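Local structure of putative N-acetylneuraminate lyase ([Ruminococcus] gnavus ATCC 29149, 6RB7) at residues G231-A236 against E256-G261; P248-K253 against N274-K279; M202-I207 against D225-S230; I195-S200 against Q208-A213. The protein is a putative lyase of the dihydrodipicolinate synthetase family, built on a (beta/alpha)8 barrel and assembled from four chains. All coordinates share one frame; numbering follows the deposited sequence.

Contact 1: residues G231-A236 against E256-G261. With BCN (bicine), chain I.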
loop_
_atom_site.group_PDB
_atom_site.type_symbol
_atom_site.label_atom_id
_atom_site.label_comp_id
_atom_site.label_asym_id
_atom_site.label_seq_id
_atom_site.Cartn_x
_atom_site.Cartn_y
_atom_site.Cartn_z
ATOM N N GLY A 231 -18.953 4.420 -13.496
ATOM C CA GLY A 231 -19.638 4.343 -12.193
ATOM C C GLY A 231 -21.133 4.475 -12.369
ATOM O O GLY A 231 -21.881 3.777 -11.660
ATOM N N ARG A 232 -21.567 5.360 -13.246
ATOM C CA ARG A 232 -23.012 5.546 -13.544
ATOM C C ARG A 232 -23.630 4.238 -14.041
ATOM O O ARG A 232 -24.623 3.786 -13.434
ATOM C CB ARG A 232 -23.168 6.693 -14.529
ATOM C CG ARG A 232 -22.987 8.063 -13.891
ATOM C CD ARG A 232 -24.159 8.567 -13.020
ATOM N NE ARG A 232 -25.232 8.887 -13.963
ATOM C CZ ARG A 232 -26.256 8.122 -14.254
ATOM N NH1 ARG A 232 -26.511 6.992 -13.639
ATOM N NH2 ARG A 232 -27.114 8.527 -15.181
ATOM N N VAL A 233 -23.027 3.579 -15.028
ATOM C CA VAL A 233 -23.737 2.406 -15.611
ATOM C C VAL A 233 -23.787 1.259 -14.611
ATOM O O VAL A 233 -24.666 0.414 -14.753
ATOM C CB VAL A 233 -23.181 1.972 -16.977
ATOM C CG1 VAL A 233 -23.380 3.065 -17.994
ATOM C CG2 VAL A 233 -21.740 1.481 -16.922
ATOM N N ILE A 234 -22.850 1.161 -13.666
ATOM C CA ILE A 234 -22.831 -0.016 -12.774
ATOM C C ILE A 234 -23.683 0.250 -11.534
ATOM O O ILE A 234 -23.807 -0.686 -10.736
ATOM C CB ILE A 234 -21.396 -0.453 -12.441
ATOM C CG1 ILE A 234 -21.343 -1.963 -12.166
ATOM C CG2 ILE A 234 -20.840 0.378 -11.292
ATOM C CD1 ILE A 234 -19.908 -2.480 -12.017
ATOM N N GLY A 235 -24.293 1.417 -11.412
ATOM C CA GLY A 235 -25.322 1.608 -10.375
ATOM C C GLY A 235 -25.274 2.908 -9.598
ATOM O O GLY A 235 -26.156 3.088 -8.737
ATOM N N ALA A 236 -24.319 3.790 -9.846
ATOM C CA ALA A 236 -24.337 5.119 -9.216
ATOM C C ALA A 236 -25.387 5.955 -9.949
ATOM O O ALA A 236 -25.213 6.228 -11.131
ATOM C CB ALA A 236 -22.979 5.794 -9.289
ATOM N N GLU A 256 -26.747 12.955 -19.975
ATOM C CA GLU A 256 -27.864 12.820 -20.950
ATOM C C GLU A 256 -27.581 11.642 -21.885
ATOM O O GLU A 256 -28.495 10.794 -22.095
ATOM C CB GLU A 256 -28.011 14.131 -21.729
ATOM C CG GLU A 256 -29.162 14.121 -22.696
ATOM C CD GLU A 256 -29.105 15.316 -23.640
ATOM O OE1 GLU A 256 -28.444 15.212 -24.680
ATOM O OE2 GLU A 256 -29.588 16.372 -23.257
ATOM N N CYS A 257 -26.369 11.510 -22.389
ATOM C CA CYS A 257 -25.997 10.383 -23.272
ATOM C C CYS A 257 -26.125 9.061 -22.520
ATOM O O CYS A 257 -26.677 8.091 -23.098
ATOM C CB CYS A 257 -24.600 10.515 -23.831
ATOM S SG CYS A 257 -24.406 11.915 -24.960
ATOM N N ILE A 258 -25.645 8.989 -21.280
ATOM C CA ILE A 258 -25.744 7.724 -20.506
ATOM C C ILE A 258 -27.211 7.342 -20.323
ATOM O O ILE A 258 -27.562 6.171 -20.535
ATOM C CB ILE A 258 -25.009 7.855 -19.167
ATOM C CG1 ILE A 258 -23.491 7.970 -19.390
ATOM C CG2 ILE A 258 -25.367 6.711 -18.213
ATOM C CD1 ILE A 258 -22.803 8.624 -18.238
ATOM N N ASN A 259 -28.052 8.295 -19.942
ATOM C CA ASN A 259 -29.481 8.002 -19.661
ATOM C C ASN A 259 -30.169 7.561 -20.954
ATOM O O ASN A 259 -31.128 6.736 -20.839
ATOM C CB ASN A 259 -30.187 9.160 -18.983
ATOM C CG ASN A 259 -29.769 9.295 -17.530
ATOM O OD1 ASN A 259 -29.514 8.284 -16.877
ATOM N ND2 ASN A 259 -29.723 10.522 -17.024
ATOM N N ALA A 260 -29.663 7.975 -22.115
ATOM C CA ALA A 260 -30.252 7.607 -23.430
ATOM C C ALA A 260 -29.648 6.295 -23.978
ATOM O O ALA A 260 -30.086 5.849 -25.045
ATOM C CB ALA A 260 -30.079 8.764 -24.380
ATOM N N GLY A 261 -28.680 5.695 -23.294
ATOM C CA GLY A 261 -27.993 4.486 -23.780
ATOM C C GLY A 261 -27.057 4.791 -24.940
ATOM O O GLY A 261 -26.702 3.864 -25.673
HETATM N N1 BCN I . -30.189 3.424 -28.624
HETATM C C1 BCN I . -31.151 2.356 -28.217
HETATM C C2 BCN I . -31.301 2.063 -26.719
HETATM O O21 BCN I . -30.468 2.574 -25.949
HETATM O O22 BCN I . -32.250 1.316 -26.364
HETATM C C3 BCN I . -28.783 3.166 -28.272
HETATM C C4 BCN I . -27.813 3.478 -29.390
HETATM O O4 BCN I . -26.827 2.462 -29.510
HETATM C C5 BCN I . -30.670 4.799 -28.405
HETATM C C6 BCN I . -30.699 5.617 -29.675
HETATM O O6 BCN I . -29.385 5.887 -30.134
#

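Contact 2: residues P248-K253 against N274-K279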
loop_
_atom_site.group_PDB
_atom_site.type_symbol
_atom_site.label_atom_id
_atom_site.label_comp_id
_atom_site.label_asym_id
_atom_site.label_seq_id
_atom_site.Cartn_x
_atom_site.Cartn_y
_atom_site.Cartn_z
ATOM N N PRO A 248 -19.386 22.315 -16.528
ATOM C CA PRO A 248 -20.573 21.588 -16.100
ATOM C C PRO A 248 -21.447 21.124 -17.260
ATOM O O PRO A 248 -22.022 20.009 -17.165
ATOM C CB PRO A 248 -21.305 22.576 -15.179
ATOM C CG PRO A 248 -20.732 23.919 -15.514
ATOM C CD PRO A 248 -19.328 23.697 -16.018
ATOM N N GLU A 249 -21.475 21.887 -18.353
ATOM C CA GLU A 249 -22.281 21.508 -19.533
ATOM C C GLU A 249 -21.802 20.175 -20.085
ATOM O O GLU A 249 -22.655 19.415 -20.598
ATOM C CB GLU A 249 -22.201 22.528 -20.665
ATOM C CG GLU A 249 -22.672 23.902 -20.290
ATOM C CD GLU A 249 -21.567 24.846 -19.826
ATOM O OE1 GLU A 249 -20.636 24.422 -19.033
ATOM O OE2 GLU A 249 -21.616 26.021 -20.290
ATOM N N LEU A 250 -20.500 19.882 -20.017
ATOM C CA LEU A 250 -19.982 18.616 -20.597
ATOM C C LEU A 250 -20.477 17.445 -19.749
ATOM O O LEU A 250 -20.904 16.434 -20.301
ATOM C CB LEU A 250 -18.456 18.627 -20.675
ATOM C CG LEU A 250 -17.852 19.655 -21.623
ATOM C CD1 LEU A 250 -16.346 19.553 -21.632
ATOM C CD2 LEU A 250 -18.424 19.470 -23.040
ATOM N N TYR A 251 -20.430 17.571 -18.416
ATOM C CA TYR A 251 -20.933 16.462 -17.566
ATOM C C TYR A 251 -22.457 16.336 -17.713
ATOM O O TYR A 251 -22.952 15.202 -17.631
ATOM C CB TYR A 251 -20.471 16.657 -16.136
ATOM C CG TYR A 251 -18.994 16.428 -15.940
ATOM C CD1 TYR A 251 -18.485 15.138 -15.924
ATOM C CD2 TYR A 251 -18.092 17.490 -15.836
ATOM C CE1 TYR A 251 -17.142 14.890 -15.734
ATOM C CE2 TYR A 251 -16.733 17.253 -15.663
ATOM C CZ TYR A 251 -16.258 15.953 -15.619
ATOM O OH TYR A 251 -14.928 15.719 -15.373
ATOM N N LEU A 252 -23.206 17.447 -17.846
ATOM C CA LEU A 252 -24.665 17.324 -18.087
ATOM C C LEU A 252 -24.927 16.569 -19.384
ATOM O O LEU A 252 -25.812 15.694 -19.401
ATOM C CB LEU A 252 -25.290 18.722 -18.089
ATOM C CG LEU A 252 -25.397 19.365 -16.703
ATOM C CD1 LEU A 252 -25.673 20.863 -16.826
ATOM C CD2 LEU A 252 -26.454 18.650 -15.851
ATOM N N LYS A 253 -24.165 16.877 -20.420
ATOM C CA LYS A 253 -24.364 16.204 -21.723
ATOM C C LYS A 253 -23.929 14.739 -21.639
ATOM O O LYS A 253 -24.613 13.886 -22.197
ATOM C CB LYS A 253 -23.619 16.951 -22.819
ATOM C CG LYS A 253 -23.966 16.427 -24.213
ATOM C CD LYS A 253 -25.381 16.784 -24.609
ATOM C CE LYS A 253 -25.691 16.301 -26.011
ATOM N NZ LYS A 253 -27.042 16.766 -26.443
ATOM N N ASN A 274 -11.636 13.825 -19.662
ATOM C CA ASN A 274 -10.438 13.260 -19.021
ATOM C C ASN A 274 -9.189 13.977 -19.553
ATOM O O ASN A 274 -8.288 14.298 -18.711
ATOM C CB ASN A 274 -10.360 11.746 -19.171
ATOM C CG ASN A 274 -11.426 11.041 -18.361
ATOM O OD1 ASN A 274 -12.334 11.694 -17.827
ATOM N ND2 ASN A 274 -11.324 9.719 -18.221
ATOM N N GLU A 275 -9.118 14.242 -20.860
ATOM C CA GLU A 275 -7.959 14.968 -21.436
ATOM C C GLU A 275 -7.811 16.331 -20.751
ATOM O O GLU A 275 -6.667 16.752 -20.463
ATOM C CB GLU A 275 -8.189 15.081 -22.943
ATOM C CG GLU A 275 -7.049 15.676 -23.720
ATOM C CD GLU A 275 -7.343 15.845 -25.208
ATOM O OE1 GLU A 275 -8.507 16.256 -25.608
ATOM O OE2 GLU A 275 -6.412 15.570 -25.996
ATOM N N ILE A 276 -8.926 17.016 -20.531
ATOM C CA ILE A 276 -8.912 18.325 -19.840
ATOM C C ILE A 276 -8.401 18.127 -18.416
ATOM O O ILE A 276 -7.576 18.912 -17.942
ATOM C CB ILE A 276 -10.305 18.993 -19.916
ATOM C CG1 ILE A 276 -10.603 19.409 -21.352
ATOM C CG2 ILE A 276 -10.437 20.145 -18.936
ATOM C CD1 ILE A 276 -12.042 19.562 -21.665
ATOM N N ILE A 277 -8.908 17.128 -17.678
ATOM C CA ILE A 277 -8.443 16.901 -16.301
ATOM C C ILE A 277 -6.934 16.681 -16.299
ATOM O O ILE A 277 -6.234 17.269 -15.447
ATOM C CB ILE A 277 -9.194 15.718 -15.660
ATOM C CG1 ILE A 277 -10.687 16.042 -15.529
ATOM C CG2 ILE A 277 -8.558 15.356 -14.331
ATOM C CD1 ILE A 277 -11.508 14.871 -15.097
ATOM N N TYR A 278 -6.427 15.847 -17.211
ATOM C CA TYR A 278 -4.988 15.535 -17.207
ATOM C C TYR A 278 -4.201 16.827 -17.492
ATOM O O TYR A 278 -3.166 17.074 -16.802
ATOM C CB TYR A 278 -4.650 14.419 -18.171
ATOM C CG TYR A 278 -5.459 13.152 -17.970
ATOM C CD1 TYR A 278 -5.912 12.762 -16.716
ATOM C CD2 TYR A 278 -5.836 12.388 -19.050
ATOM C CE1 TYR A 278 -6.689 11.634 -16.561
ATOM C CE2 TYR A 278 -6.581 11.228 -18.900
ATOM C CZ TYR A 278 -7.014 10.854 -17.661
ATOM O OH TYR A 278 -7.807 9.756 -17.485
ATOM N N LYS A 279 -4.707 17.662 -18.383
ATOM C CA LYS A 279 -4.037 18.957 -18.660
ATOM C C LYS A 279 -4.053 19.839 -17.397
ATOM O O LYS A 279 -3.013 20.398 -17.026
ATOM C CB LYS A 279 -4.725 19.651 -19.832
ATOM C CG LYS A 279 -4.098 21.001 -20.215
ATOM C CD LYS A 279 -2.691 20.910 -20.687
ATOM C CE LYS A 279 -2.517 20.078 -21.925
ATOM N NZ LYS A 279 -1.144 20.285 -22.471
#

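Contact 3: residues M202-I207 against D225-S230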
loop_
_atom_site.group_PDB
_atom_site.type_symbol
_atom_site.label_atom_id
_atom_site.label_comp_id
_atom_site.label_asym_id
_atom_site.label_seq_id
_atom_site.Cartn_x
_atom_site.Cartn_y
_atom_site.Cartn_z
ATOM N N MET A 202 -11.292 4.026 -6.089
ATOM C CA MET A 202 -11.160 3.812 -7.548
ATOM C C MET A 202 -11.941 2.624 -8.096
ATOM O O MET A 202 -12.382 2.691 -9.244
ATOM C CB MET A 202 -9.693 3.753 -7.953
ATOM C CG MET A 202 -8.946 5.045 -7.689
ATOM S SD MET A 202 -9.685 6.513 -8.372
ATOM C CE MET A 202 -9.528 6.158 -10.122
ATOM N N PRO A 203 -12.129 1.486 -7.394
ATOM C CA PRO A 203 -12.859 0.382 -8.004
ATOM C C PRO A 203 -14.341 0.713 -8.196
ATOM O O PRO A 203 -15.036 1.035 -7.239
ATOM C CB PRO A 203 -12.671 -0.791 -7.046
ATOM C CG PRO A 203 -11.440 -0.420 -6.225
ATOM C CD PRO A 203 -11.518 1.100 -6.107
ATOM N N VAL A 204 -14.859 0.597 -9.424
ATOM C CA VAL A 204 -16.335 0.699 -9.627
ATOM C C VAL A 204 -16.994 -0.511 -8.988
ATOM O O VAL A 204 -18.164 -0.432 -8.686
ATOM C CB VAL A 204 -16.715 0.869 -11.098
ATOM C CG1 VAL A 204 -16.174 2.197 -11.631
ATOM C CG2 VAL A 204 -16.263 -0.291 -11.940
ATOM N N GLN A 205 -16.252 -1.590 -8.710
ATOM C CA GLN A 205 -16.798 -2.721 -7.945
ATOM C C GLN A 205 -17.352 -2.176 -6.632
ATOM O O GLN A 205 -18.330 -2.757 -6.134
ATOM C CB GLN A 205 -15.748 -3.807 -7.740
ATOM C CG GLN A 205 -16.326 -5.016 -7.052
ATOM C CD GLN A 205 -15.305 -6.130 -6.934
ATOM O OE1 GLN A 205 -14.340 -6.192 -7.712
ATOM N NE2 GLN A 205 -15.614 -7.096 -6.098
ATOM N N ASP A 206 -16.710 -1.186 -6.001
ATOM C CA ASP A 206 -17.186 -0.702 -4.688
ATOM C C ASP A 206 -18.575 -0.080 -4.852
ATOM O O ASP A 206 -19.449 -0.311 -3.974
ATOM C CB ASP A 206 -16.207 0.302 -4.085
ATOM C CG ASP A 206 -14.913 -0.326 -3.594
ATOM O OD1 ASP A 206 -14.873 -1.590 -3.487
ATOM O OD2 ASP A 206 -13.969 0.436 -3.228
ATOM N N ILE A 207 -18.808 0.661 -5.935
ATOM C CA ILE A 207 -20.144 1.213 -6.249
ATOM C C ILE A 207 -21.155 0.067 -6.352
ATOM O O ILE A 207 -22.216 0.099 -5.718
ATOM C CB ILE A 207 -20.085 2.085 -7.508
ATOM C CG1 ILE A 207 -19.274 3.337 -7.221
ATOM C CG2 ILE A 207 -21.492 2.404 -7.987
ATOM C CD1 ILE A 207 -18.989 4.184 -8.446
ATOM N N ASP A 225 -14.130 11.538 -11.204
ATOM C CA ASP A 225 -14.742 12.165 -12.402
ATOM C C ASP A 225 -14.286 11.428 -13.678
ATOM O O ASP A 225 -15.063 11.360 -14.661
ATOM C CB ASP A 225 -14.328 13.625 -12.479
ATOM C CG ASP A 225 -14.670 14.468 -11.245
ATOM O OD1 ASP A 225 -15.189 13.913 -10.257
ATOM O OD2 ASP A 225 -14.471 15.703 -11.321
ATOM N N GLU A 226 -13.044 10.954 -13.688
ATOM C CA GLU A 226 -12.427 10.268 -14.842
ATOM C C GLU A 226 -13.144 8.952 -15.153
ATOM O O GLU A 226 -12.941 8.390 -16.221
ATOM C CB GLU A 226 -10.964 9.957 -14.510
ATOM C CG GLU A 226 -10.101 11.192 -14.250
ATOM C CD GLU A 226 -10.064 11.699 -12.801
ATOM O OE1 GLU A 226 -10.939 11.336 -11.947
ATOM O OE2 GLU A 226 -9.092 12.444 -12.467
ATOM N N GLN A 227 -13.952 8.467 -14.243
ATOM C CA GLN A 227 -14.695 7.179 -14.392
ATOM C C GLN A 227 -16.226 7.417 -14.399
ATOM O O GLN A 227 -16.978 6.450 -14.256
ATOM C CB GLN A 227 -14.283 6.248 -13.257
ATOM C CG GLN A 227 -12.795 5.971 -13.222
ATOM C CD GLN A 227 -12.352 4.935 -12.198
ATOM O OE1 GLN A 227 -11.303 4.319 -12.416
ATOM N NE2 GLN A 227 -13.117 4.714 -11.099
ATOM N N PHE A 228 -16.671 8.659 -14.571
ATOM C CA PHE A 228 -18.097 9.057 -14.489
ATOM C C PHE A 228 -19.003 8.034 -15.187
ATOM O O PHE A 228 -19.912 7.472 -14.525
ATOM C CB PHE A 228 -18.245 10.466 -15.058
ATOM C CG PHE A 228 -19.602 11.094 -14.953
ATOM C CD1 PHE A 228 -20.652 10.668 -15.744
ATOM C CD2 PHE A 228 -19.833 12.148 -14.068
ATOM C CE1 PHE A 228 -21.898 11.287 -15.667
ATOM C CE2 PHE A 228 -21.053 12.785 -14.036
ATOM C CZ PHE A 228 -22.100 12.333 -14.797
ATOM N N MET A 229 -18.753 7.752 -16.463
ATOM C CA MET A 229 -19.707 6.929 -17.228
ATOM C C MET A 229 -19.717 5.497 -16.705
ATOM O O MET A 229 -20.798 4.850 -16.707
ATOM C CB MET A 229 -19.428 6.966 -18.725
ATOM C CG MET A 229 -18.166 6.338 -19.137
ATOM S SD MET A 229 -17.910 6.592 -20.939
ATOM C CE MET A 229 -19.237 5.636 -21.641
ATOM N N SER A 230 -18.575 5.006 -16.236
ATOM C CA SER A 230 -18.410 3.626 -15.757
ATOM C C SER A 230 -19.102 3.468 -14.408
ATOM O O SER A 230 -19.706 2.392 -14.175
ATOM C CB SER A 230 -16.948 3.292 -15.667
ATOM O OG SER A 230 -16.372 3.174 -16.954
#

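Contact 4: residues I195-S200 against Q208-A213. Unlike the reference sequence in segment 195-200: Ala198 (reference Lys).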
loop_
_atom_site.group_PDB
_atom_site.type_symbol
_atom_site.label_atom_id
_atom_site.label_comp_id
_atom_site.label_asym_id
_atom_site.label_seq_id
_atom_site.Cartn_x
_atom_site.Cartn_y
_atom_site.Cartn_z
ATOM N N ILE A 195 -28.767 8.032 3.515
ATOM C CA ILE A 195 -29.370 7.874 2.178
ATOM C C ILE A 195 -28.387 7.233 1.222
ATOM O O ILE A 195 -28.822 6.865 0.131
ATOM C CB ILE A 195 -29.902 9.206 1.603
ATOM C CG1 ILE A 195 -28.807 10.255 1.397
ATOM C CG2 ILE A 195 -31.049 9.729 2.443
ATOM C CD1 ILE A 195 -29.205 11.354 0.445
ATOM N N GLY A 196 -27.117 7.071 1.612
ATOM C CA GLY A 196 -26.164 6.454 0.687
ATOM C C GLY A 196 -24.770 6.994 0.825
ATOM O O GLY A 196 -24.382 7.398 1.914
ATOM N N VAL A 197 -24.007 6.833 -0.239
ATOM C CA VAL A 197 -22.525 6.886 -0.205
ATOM C C VAL A 197 -22.058 7.690 -1.413
ATOM O O VAL A 197 -22.449 7.345 -2.531
ATOM C CB VAL A 197 -21.868 5.501 -0.254
ATOM C CG1 VAL A 197 -20.365 5.604 -0.165
ATOM C CG2 VAL A 197 -22.429 4.587 0.812
ATOM N N ALA A 198 -21.232 8.688 -1.196
ATOM C CA ALA A 198 -20.434 9.303 -2.257
ATOM C C ALA A 198 -19.123 8.544 -2.336
ATOM O O ALA A 198 -18.348 8.579 -1.352
ATOM C CB ALA A 198 -20.258 10.768 -2.015
ATOM N N ASN A 199 -18.938 7.782 -3.400
ATOM C CA ASN A 199 -17.807 6.828 -3.460
ATOM C C ASN A 199 -16.679 7.394 -4.305
ATOM O O ASN A 199 -16.825 7.455 -5.551
ATOM C CB ASN A 199 -18.217 5.482 -4.018
ATOM C CG ASN A 199 -17.085 4.512 -3.767
ATOM O OD1 ASN A 199 -16.775 4.273 -2.603
ATOM N ND2 ASN A 199 -16.389 4.072 -4.805
ATOM N N SER A 200 -15.533 7.641 -3.664
ATOM C CA SER A 200 -14.334 8.170 -4.365
ATOM C C SER A 200 -13.183 7.157 -4.361
ATOM O O SER A 200 -12.136 7.497 -4.910
ATOM C CB SER A 200 -13.889 9.500 -3.837
ATOM O OG SER A 200 -14.768 10.507 -4.374
ATOM N N GLN A 208 -20.819 -0.945 -7.151
ATOM C CA GLN A 208 -21.703 -2.102 -7.370
ATOM C C GLN A 208 -22.024 -2.786 -6.058
ATOM O O GLN A 208 -23.185 -3.162 -5.816
ATOM C CB GLN A 208 -21.008 -3.045 -8.371
ATOM C CG GLN A 208 -21.890 -4.189 -8.813
ATOM C CD GLN A 208 -21.956 -5.353 -7.861
ATOM O OE1 GLN A 208 -20.951 -5.766 -7.237
ATOM N NE2 GLN A 208 -23.144 -5.951 -7.783
ATOM N N MET A 209 -21.028 -3.002 -5.194
ATOM C CA MET A 209 -21.251 -3.766 -3.944
ATOM C C MET A 209 -22.112 -2.916 -3.003
ATOM O O MET A 209 -22.994 -3.495 -2.327
ATOM C CB MET A 209 -19.928 -4.173 -3.308
ATOM C CG MET A 209 -19.254 -5.242 -4.157
ATOM S SD MET A 209 -17.769 -5.903 -3.390
ATOM C CE MET A 209 -16.764 -4.442 -3.188
ATOM N N PHE A 210 -21.833 -1.634 -2.888
ATOM C CA PHE A 210 -22.629 -0.767 -1.977
ATOM C C PHE A 210 -24.092 -0.764 -2.473
ATOM O O PHE A 210 -25.033 -0.867 -1.663
ATOM C CB PHE A 210 -22.081 0.646 -1.908
ATOM C CG PHE A 210 -20.771 0.833 -1.205
ATOM C CD1 PHE A 210 -20.455 0.124 -0.062
ATOM C CD2 PHE A 210 -19.854 1.743 -1.686
ATOM C CE1 PHE A 210 -19.242 0.321 0.570
ATOM C CE2 PHE A 210 -18.668 1.973 -1.013
ATOM C CZ PHE A 210 -18.334 1.221 0.058
ATOM N N LYS A 211 -24.302 -0.612 -3.770
ATOM C CA LYS A 211 -25.662 -0.511 -4.369
ATOM C C LYS A 211 -26.377 -1.852 -4.200
ATOM O O LYS A 211 -27.553 -1.886 -3.846
ATOM C CB LYS A 211 -25.608 -0.001 -5.808
ATOM C CG LYS A 211 -26.987 0.155 -6.451
ATOM C CD LYS A 211 -27.899 1.121 -5.673
ATOM C CE LYS A 211 -29.159 1.439 -6.441
ATOM N NZ LYS A 211 -30.091 2.230 -5.616
ATOM N N GLN A 212 -25.704 -2.963 -4.471
ATOM C CA GLN A 212 -26.318 -4.306 -4.332
ATOM C C GLN A 212 -26.712 -4.551 -2.884
ATOM O O GLN A 212 -27.807 -5.077 -2.636
ATOM C CB GLN A 212 -25.380 -5.370 -4.884
ATOM C CG GLN A 212 -25.989 -6.767 -4.879
ATOM C CD GLN A 212 -25.213 -7.656 -5.838
ATOM O OE1 GLN A 212 -23.991 -7.835 -5.683
ATOM N NE2 GLN A 212 -25.929 -8.255 -6.791
ATOM N N ALA A 213 -25.863 -4.195 -1.926
ATOM C CA ALA A 213 -26.156 -4.414 -0.506
ATOM C C ALA A 213 -27.352 -3.542 -0.087
ATOM O O ALA A 213 -28.178 -4.024 0.705
ATOM C CB ALA A 213 -24.935 -4.055 0.321
#

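Contact 1: residues G231-A236 against E256-G261
Ile258 turns both ends of its side chain to helix 228-234. Its CG2, anti to the backbone N, lies over one face of the Arg232 guanidinium, off toward the rim, with NH2 at 3.9 Å. The same methyl meets Val233 CG1 at 4.2 Å, the two side chains crossing at about a right angle, while Ile258 CD1 reaches back to Arg232 CB at 4.2 Å. One isoleucine therefore touches both the base and the tip of an arginine whose chain is bent at chi2 and chi3.

Asn259 then meets the guanidinium at its edge. Its OD1 accepts a hydrogen bond of 2.9 Å from Arg232 NH2, bent to 130° at the hydrogen. The oxygen lies exactly in the guanidinium plane, yet the donor stands 39° above the plane of the Asn259 carbonyl, away from a lone pair. Arg232 NH1 makes a straighter bond, 2.9 Å to Ala236 O, and a salt bridge from NE to Asp255 is the main polar tie of this side chain; together these fix the rotation of the guanidinium.

At Ala260 and Gly261 the helix ends in a Schellman motif, Gly261 having positive phi. The carbonyl oxygens of both residues, with Lys262, border a bound bicine, Ala260 O lying 3.4 Å from bicine O21.

Ile258 also packs on Phe228 and Met229 of helix 228-234 and on Ala266 of helix 263-281, so the contact joins neighbouring outer helices of the barrel, and Val233 continues onto Val233 of the second subunit.

Contact 2: residues P248-K253 against N274-K279
Leu250 and Tyr251 face Ile276 and Ile277 between the two arms of a helical hairpin, in which helix 248-259 follows the last barrel strand and helix 263-281 runs back along it in roughly the reverse direction. The backbones stay well apart, the nearest CA atoms, those of Leu250 and Asn274, being 11.1 Å from each other, so the arms meet here through long side chains alone.

The apolar part is a meeting of branch ends: Leu250 CD1 touches Ile276 CD1 at 4.3 Å. Both residues carry on into helix 317-335, Leu250 against Ala331 and Ile276 against Met327 and Ile328, which makes this a buried seam among three helices.

No hydrogen bond joins the two segments, and the polar groups look elsewhere. Asn274 ND2 donates to Glu226 O in the same chain and also bonds Gln208 OE1 of the second subunit, which in addition takes a hydrogen bond from Tyr278 OH. The two bonds to Gln208 tie helix 263-281 to the neighbouring chain.

The mixed contact is that of Tyr251 with Ile277. The phenol spans the gap and hydrogen-bonds Thr243 OG1 through its hydroxyl, which fixes the outer end of the ring. Across it, at about a right angle, comes the extended branch of Ile277 (chi2 172°), whose CD1 ends 3.5 Å from Tyr251 OH.

Contact 3: residues M202-I207 against D225-S230
The side-chain amide of Gln227 is sandwiched between Met202 and Val204. Met202 CE lies over one face, 3.4 Å from Gln227 OE1, and Val204 CG1 approaches the other face near its nitrogen end, 4.0 Å from Gln227 NE2. At the edge, Gln227 NE2 donates a nearly straight hydrogen bond (176°) of 2.8 Å to Met202 O, which lies in the amide plane. Gln227 OE1 accepts from the backbone N of Gln205 of the second subunit, so both ends of this buried amide are engaged and its flip is set.

An extended chain beyond CG (chi2 -174°) carries the amide from the N-cap position of helix 228-234 across to the loop ahead of helix 204-214. Met202, in contrast, is bent at chi2 and chi3, which folds its methyl back over the amide. Val204 CG1 also packs on Ser230 CB at 4.3 Å.

The contact thus joins the starts of two successive barrel helices at the subunit interface, where Ser230 O meets Ser230 OG of the second subunit. Ile207 rests on strand 219-222, and Phe228 on helix 248-259.

Contact 4: residues I195-S200 against Q208-A213
Phe210 projects from helix 204-214 onto Val197 and Asn199, alternate residues of strand 194-199 whose side chains emerge on the same face.

The apolar contact is between Val197 CG1 and Phe210 CE2, 4.1 Å apart. With CG1 anti to the backbone N (chi1 -178°), this methyl is the one that reaches the ring, and the two side chains cross at about a right angle.

Asn199 makes a polar-aromatic contact. Its OD1 lies in the plane of the Phe210 ring, off the rim, 3.4 Å from CE2, with the amide turned 72° against the ring. An oxygen facing the weakly positive rim of a benzene ring is probably favourable. The firmer partner of OD1 is Asn171 ND2, while Asn199 ND2 bonds Ser201 OG, so the amide is held at both ends and the ring meets a fixed group.

On another side of the helix, Gln208 NE2 donates to Gln212 OE1 over 2.9 Å, one turn along. OE1 lies near the plane of the Gln208 amide, but the donor stands 77° above the Gln212 carbonyl plane. Gln212 NE2 in turn bonds Tyr271 O of the second subunit.

Strand and helix are the first two elements of the beta-alpha-beta unit completed by strand 219-222. Phe210 also packs on Ile220 of that strand and meets Phe185 of helix 182-188 edge-to-face, filling the layer between barrel sheet and outer helices.

How the contacts relate
Along the chain, contacts 4 and 3 come first, their segments alternating and sharing helix 204-214; contacts 1 and 2 follow, likewise interleaved and sharing helix 248-259. Helix 228-234 links contact 3 to contact 1, the centres about 11 Å apart, and Ile207 packs against Gly231 and Ala236. Contacts 3 and 4 are also about 11 Å apart between centres, whereas contacts 2 and 4, about 24 Å apart, do not touch. The path therefore runs from the inner sheet, through successive barrel helices, to the hairpin beyond the last strand. All four contacts reach the second subunit, so the packing of this barrel side is continuous with the assembly interface.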